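Local atomic coordinates of listeriolysin O (Listeria monocytogenes, PDB entry 4CDB), a protein that binds cholesterol-containing host membranes, changes conformation and assembles into an oligomeric pore that lyses the target cell. Residues N47-K52 against E367-T372; K68-N73 against E176-A181. All coordinates share one frame; numbering follows the deposited sequence.

Contact 1. Residues N47-K52 against E367-T372; sequences NVPPRK and EYIETT. With NA (sodium ion), chain K; NA (sodium ion), chain G.
N47 and P49, on the extended loop that leads into strand 52-56, meet I369, the eighth residue of strand 362-385, and the loop does not pair with that strand as a further sheet member. The loop lies against strand 59-74, the antiparallel neighbour of 362-385, with V48 on K65 and K67 and P49 on K65, and N47 and P49 reach I369 beside it. K66 of that neighbour makes backbone hydrogen bonds to E370. The whole contact rests on one methyl group. I369 CD1 lies 3.9 Å from P49 CD, the two side chains reaching toward each other, and 3.8 Å from N47 O, a van der Waals touch on a backbone carbonyl. With CG1 opposite the carbonyl carbon (chi1 -63°) and the chain then extended (chi2 177°), I369 sends CD1 well out from its strand. Elsewhere on the strand, Y368 OH coordinates a sodium ion at 2.8 Å, shared with E171, and T371 O holds a second at 2.5 Å together with two waters. With 110 Å² buried and none of the three touching residues fully buried, this is a small, mainly apolar surface contact, consistent with weak van der Waals packing and without a polar bond between the two segments.

Contact 2. Residues K68-N73 against E176-A181; sequences KSINQN and ESQLIA. With NA (sodium ion), chain S; NA (sodium ion), chain K; NA (sodium ion), chain H.
Helix 176-183, the first helix of the region that becomes a transmembrane hairpin in this cholesterol-dependent cytolysin, packs on strand 59-74 through I70, Q178 and A181. Helix and strand segments run nearly parallel, their axes 8.8 Å apart at 25°. I70 is the main strand residue: its CG2 sits 4.0 Å from A181 CB, 4.1 Å from Q178 O and 4.2 Å from Q178 CG, while its CD1 lies 3.7 Å from Q178 O. CG1 is trans to the backbone N (chi1 175°) and chi2 is also extended, which carries CD1 toward that carbonyl. The first turns of the helix are held by I180 N to E176 O and A181 N to S177 O bonds. Residues 176-189 are assigned to the membrane as beta strand in the pore, so the helix seen here belongs to the soluble form, and this packing is probably lost when the helix converts to strand. Further along, Q72 NE2 comes only to 4.1 Å from A181 O, its hydrogen bond going to N74 OD1 instead. S177 OG is hydrogen-bonded to Y40, D43 and S366, while E176 OE2 and I180 O each ligate a separate sodium ion, I180 together with N364.

How the contacts relate
From the N terminus, the chain passes through loop 47-51 into strand 52-56, forms strand 59-74, which carries 68-73, then runs to helix 176-183 and much later to strand 362-385. Contact 1 closes a loop with 314 intervening residues; contact 2 closes one with 102 and is nested wholly inside it, so the two do not cross. Their centres are 16 Å apart, yet they touch: strands 59-74 and 362-385 are antiparallel neighbours in one sheet, with K68 N 2.8 Å from Y368 O, a probable hydrogen bond. Y368 CD1 also packs on Q178 CG at 3.7 Å, and Q178 reaches the sodium ion bound by Y368, joining helix and strand.

Contact 1. Residues N47-K52 against E367-T372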
loop_
_atom_site.group_PDB
_atom_site.type_symbol
_atom_site.label_atom_id
_atom_site.label_comp_id
_atom_site.label_asym_id
_atom_site.label_seq_id
_atom_site.Cartn_x
_atom_site.Cartn_y
_atom_site.Cartn_z
ATOM N N ASN A 47 -14.190 17.806 5.036
ATOM C CA ASN A 47 -15.122 17.266 6.019
ATOM C C ASN A 47 -15.181 15.743 5.973
ATOM O O ASN A 47 -14.803 15.134 4.974
ATOM C CB ASN A 47 -16.519 17.849 5.799
ATOM C CG ASN A 47 -17.192 17.301 4.555
ATOM O OD1 ASN A 47 -18.016 16.388 4.632
ATOM N ND2 ASN A 47 -16.840 17.851 3.399
ATOM N N VAL A 48 -15.658 15.138 7.056
ATOM C CA VAL A 48 -15.795 13.688 7.124
ATOM C C VAL A 48 -17.253 13.285 7.323
ATOM O O VAL A 48 -17.883 13.693 8.299
ATOM C CB VAL A 48 -14.950 13.099 8.269
ATOM C CG1 VAL A 48 -15.225 11.607 8.422
ATOM C CG2 VAL A 48 -13.471 13.358 8.023
ATOM N N PRO A 49 -17.795 12.485 6.388
ATOM C CA PRO A 49 -19.184 12.020 6.463
ATOM C C PRO A 49 -19.442 11.235 7.746
ATOM O O PRO A 49 -18.588 10.457 8.170
ATOM C CB PRO A 49 -19.312 11.100 5.245
ATOM C CG PRO A 49 -18.253 11.571 4.299
ATOM C CD PRO A 49 -17.113 11.990 5.179
ATOM N N PRO A 50 -20.617 11.439 8.358
ATOM C CA PRO A 50 -20.950 10.811 9.640
ATOM C C PRO A 50 -21.033 9.290 9.549
ATOM O O PRO A 50 -21.244 8.737 8.469
ATOM C CB PRO A 50 -22.326 11.399 9.969
ATOM C CG PRO A 50 -22.896 11.802 8.648
ATOM C CD PRO A 50 -21.723 12.259 7.836
ATOM N N ARG A 51 -20.846 8.622 10.683
ATOM C CA ARG A 51 -21.007 7.175 10.762
ATOM C C ARG A 51 -22.437 6.801 10.391
ATOM O O ARG A 51 -23.385 7.474 10.797
ATOM C CB ARG A 51 -20.685 6.682 12.176
ATOM C CG ARG A 51 -21.059 5.231 12.446
ATOM C CD ARG A 51 -20.661 4.802 13.855
ATOM N NE ARG A 51 -21.205 5.692 14.877
ATOM C CZ ARG A 51 -20.988 5.554 16.182
ATOM N NH1 ARG A 51 -20.238 4.558 16.631
ATOM N NH2 ARG A 51 -21.523 6.414 17.040
ATOM N N LYS A 52 -22.597 5.743 9.603
ATOM C CA LYS A 52 -23.934 5.286 9.244
ATOM C C LYS A 52 -24.078 3.771 9.334
ATOM O O LYS A 52 -23.121 3.024 9.110
ATOM C CB LYS A 52 -24.336 5.780 7.850
ATOM C CG LYS A 52 -23.710 5.014 6.696
ATOM C CD LYS A 52 -24.361 5.404 5.376
ATOM C CE LYS A 52 -23.905 4.499 4.240
ATOM N NZ LYS A 52 -24.587 4.811 2.950
ATOM N N GLU A 367 -3.969 14.481 2.698
ATOM C CA GLU A 367 -5.031 14.085 3.608
ATOM C C GLU A 367 -5.999 13.176 2.870
ATOM O O GLU A 367 -6.237 13.353 1.675
ATOM C CB GLU A 367 -5.769 15.311 4.146
ATOM C CG GLU A 367 -4.905 16.255 4.961
ATOM C CD GLU A 367 -5.663 17.486 5.417
ATOM O OE1 GLU A 367 -6.815 17.676 4.972
ATOM O OE2 GLU A 367 -5.108 18.262 6.222
ATOM N N TYR A 368 -6.552 12.200 3.583
ATOM C CA TYR A 368 -7.494 11.265 2.982
ATOM C C TYR A 368 -8.506 10.739 3.995
ATOM O O TYR A 368 -8.286 10.803 5.206
ATOM C CB TYR A 368 -6.752 10.105 2.311
ATOM C CG TYR A 368 -5.978 9.214 3.257
ATOM C CD1 TYR A 368 -4.679 9.529 3.637
ATOM C CD2 TYR A 368 -6.543 8.048 3.761
ATOM C CE1 TYR A 368 -3.967 8.711 4.500
ATOM C CE2 TYR A 368 -5.842 7.228 4.622
ATOM C CZ TYR A 368 -4.555 7.562 4.987
ATOM O OH TYR A 368 -3.860 6.742 5.846
ATOM N N ILE A 369 -9.621 10.225 3.489
ATOM C CA ILE A 369 -10.643 9.641 4.342
ATOM C C ILE A 369 -10.476 8.129 4.404
ATOM O O ILE A 369 -10.596 7.438 3.392
ATOM C CB ILE A 369 -12.057 9.975 3.838
ATOM C CG1 ILE A 369 -12.294 11.486 3.879
ATOM C CG2 ILE A 369 -13.103 9.246 4.664
ATOM C CD1 ILE A 369 -13.639 11.915 3.328
ATOM N N GLU A 370 -10.184 7.619 5.595
ATOM C CA GLU A 370 -10.077 6.181 5.793
ATOM C C GLU A 370 -11.452 5.606 6.118
ATOM O O GLU A 370 -12.072 5.984 7.113
ATOM C CB GLU A 370 -9.102 5.865 6.926
ATOM C CG GLU A 370 -8.923 4.378 7.189
ATOM C CD GLU A 370 -8.137 4.097 8.454
ATOM O OE1 GLU A 370 -8.583 4.521 9.541
ATOM O OE2 GLU A 370 -7.076 3.445 8.360
ATOM N N THR A 371 -11.928 4.699 5.272
ATOM C CA THR A 371 -13.228 4.074 5.476
ATOM C C THR A 371 -13.077 2.661 6.022
ATOM O O THR A 371 -12.445 1.809 5.398
ATOM C CB THR A 371 -14.032 4.024 4.168
ATOM O OG1 THR A 371 -14.192 5.354 3.661
ATOM C CG2 THR A 371 -15.403 3.399 4.402
ATOM N N THR A 372 -13.655 2.423 7.194
ATOM C CA THR A 372 -13.663 1.092 7.787
ATOM C C THR A 372 -15.101 0.640 8.004
ATOM O O THR A 372 -15.967 1.444 8.348
ATOM C CB THR A 372 -12.905 1.058 9.128
ATOM O OG1 THR A 372 -13.491 1.998 10.036
ATOM C CG2 THR A 372 -11.439 1.405 8.919
HETATM NA NA NA K . -1.679 5.631 4.505
HETATM NA NA NA G . -11.797 -0.134 4.012
HETATM O O HOH W 1 -9.621 -1.247 4.408
HETATM O O HOH W 2 -13.920 -0.391 2.674
#

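Contact 2. Residues K68-N73 against E176-A181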
loop_
_atom_site.group_PDB
_atom_site.type_symbol
_atom_site.label_atom_id
_atom_site.label_comp_id
_atom_site.label_asym_id
_atom_site.label_seq_id
_atom_site.Cartn_x
_atom_site.Cartn_y
_atom_site.Cartn_z
ATOM N N LYS A 68 -7.392 11.081 7.807
ATOM C CA LYS A 68 -6.004 10.696 8.046
ATOM C C LYS A 68 -5.035 11.554 7.235
ATOM O O LYS A 68 -5.421 12.183 6.250
ATOM C CB LYS A 68 -5.790 9.219 7.710
ATOM C CG LYS A 68 -6.710 8.265 8.456
ATOM C CD LYS A 68 -6.481 8.327 9.957
ATOM C CE LYS A 68 -5.619 7.172 10.445
ATOM N NZ LYS A 68 -4.263 7.170 9.831
ATOM N N SER A 69 -3.776 11.575 7.656
ATOM C CA SER A 69 -2.739 12.303 6.936
ATOM C C SER A 69 -1.548 11.411 6.626
ATOM O O SER A 69 -1.066 10.678 7.492
ATOM C CB SER A 69 -2.264 13.515 7.741
ATOM O OG SER A 69 -3.245 14.533 7.765
ATOM N N ILE A 70 -1.079 11.472 5.385
ATOM C CA ILE A 70 0.166 10.815 5.016
ATOM C C ILE A 70 1.213 11.872 4.655
ATOM O O ILE A 70 1.103 12.563 3.641
ATOM C CB ILE A 70 -0.025 9.752 3.894
ATOM C CG1 ILE A 70 1.327 9.189 3.449
ATOM C CG2 ILE A 70 -0.795 10.320 2.708
ATOM C CD1 ILE A 70 1.221 8.003 2.509
ATOM N N ASN A 71 2.210 12.012 5.525
ATOM C CA ASN A 71 3.243 13.029 5.374
ATOM C C ASN A 71 4.616 12.369 5.314
ATOM O O ASN A 71 5.119 11.871 6.323
ATOM C CB ASN A 71 3.180 14.020 6.538
ATOM C CG ASN A 71 3.113 15.465 6.076
ATOM O OD1 ASN A 71 2.147 16.177 6.358
ATOM N ND2 ASN A 71 4.146 15.907 5.369
ATOM N N GLN A 72 5.225 12.376 4.132
ATOM C CA GLN A 72 6.390 11.534 3.879
ATOM C C GLN A 72 7.422 12.162 2.933
ATOM O O GLN A 72 7.073 12.709 1.888
ATOM C CB GLN A 72 5.915 10.189 3.328
ATOM C CG GLN A 72 7.017 9.234 2.933
ATOM C CD GLN A 72 6.477 7.877 2.533
ATOM O OE1 GLN A 72 5.599 7.325 3.198
ATOM N NE2 GLN A 72 6.995 7.334 1.438
ATOM N N ASN A 73 8.696 12.075 3.310
ATOM C CA ASN A 73 9.781 12.589 2.482
ATOM C C ASN A 73 10.550 11.461 1.802
ATOM O O ASN A 73 11.113 10.594 2.470
ATOM C CB ASN A 73 10.730 13.450 3.315
ATOM C CG ASN A 73 10.011 14.564 4.044
ATOM O OD1 ASN A 73 8.885 14.919 3.696
ATOM N ND2 ASN A 73 10.656 15.123 5.059
ATOM N N GLU A 176 -6.439 8.101 -4.467
ATOM C CA GLU A 176 -5.340 8.234 -5.415
ATOM C C GLU A 176 -4.234 9.113 -4.845
ATOM O O GLU A 176 -3.052 8.774 -4.922
ATOM C CB GLU A 176 -5.839 8.822 -6.737
ATOM C CG GLU A 176 -4.742 9.028 -7.775
ATOM C CD GLU A 176 -5.206 9.828 -8.979
ATOM O OE1 GLU A 176 -5.454 11.043 -8.828
ATOM O OE2 GLU A 176 -5.318 9.244 -10.077
ATOM N N SER A 177 -4.629 10.238 -4.260
ATOM C CA SER A 177 -3.681 11.195 -3.704
ATOM C C SER A 177 -2.868 10.601 -2.556
ATOM O O SER A 177 -1.696 10.926 -2.377
ATOM C CB SER A 177 -4.415 12.449 -3.235
ATOM O OG SER A 177 -3.509 13.398 -2.711
ATOM N N GLN A 178 -3.504 9.731 -1.779
ATOM C CA GLN A 178 -2.829 9.044 -0.686
ATOM C C GLN A 178 -1.721 8.149 -1.219
ATOM O O GLN A 178 -0.598 8.162 -0.717
ATOM C CB GLN A 178 -3.826 8.200 0.109
ATOM C CG GLN A 178 -3.181 7.294 1.148
ATOM C CD GLN A 178 -3.877 5.951 1.259
ATOM O OE1 GLN A 178 -4.729 5.612 0.439
ATOM N NE2 GLN A 178 -3.512 5.177 2.275
ATOM N N LEU A 179 -2.045 7.373 -2.247
ATOM C CA LEU A 179 -1.093 6.428 -2.818
ATOM C C LEU A 179 -0.004 7.124 -3.635
ATOM O O LEU A 179 1.107 6.613 -3.762
ATOM C CB LEU A 179 -1.827 5.376 -3.653
ATOM C CG LEU A 179 -2.764 4.488 -2.830
ATOM C CD1 LEU A 179 -3.505 3.504 -3.716
ATOM C CD2 LEU A 179 -1.982 3.757 -1.748
ATOM N N ILE A 180 -0.326 8.293 -4.180
ATOM C CA ILE A 180 0.667 9.103 -4.879
ATOM C C ILE A 180 1.729 9.602 -3.897
ATOM O O ILE A 180 2.916 9.631 -4.211
ATOM C CB ILE A 180 0.011 10.282 -5.634
ATOM C CG1 ILE A 180 -0.736 9.767 -6.863
ATOM C CG2 ILE A 180 1.049 11.297 -6.074
ATOM C CD1 ILE A 180 -1.444 10.851 -7.655
ATOM N N ALA A 181 1.298 9.966 -2.696
ATOM C CA ALA A 181 2.223 10.419 -1.663
ATOM C C ALA A 181 3.143 9.289 -1.205
ATOM O O ALA A 181 4.240 9.532 -0.701
ATOM C CB ALA A 181 1.459 10.992 -0.481
HETATM NA NA NA S . -4.877 6.888 -10.956
HETATM NA NA NA K . -1.679 5.631 4.505
HETATM NA NA NA H . 4.934 11.723 -4.608
HETATM O O HOH W 3 7.644 10.940 -3.641
HETATM O O HOH W 4 6.519 11.696 -6.981
HETATM O O HOH W 5 -4.414 6.240 -13.323
#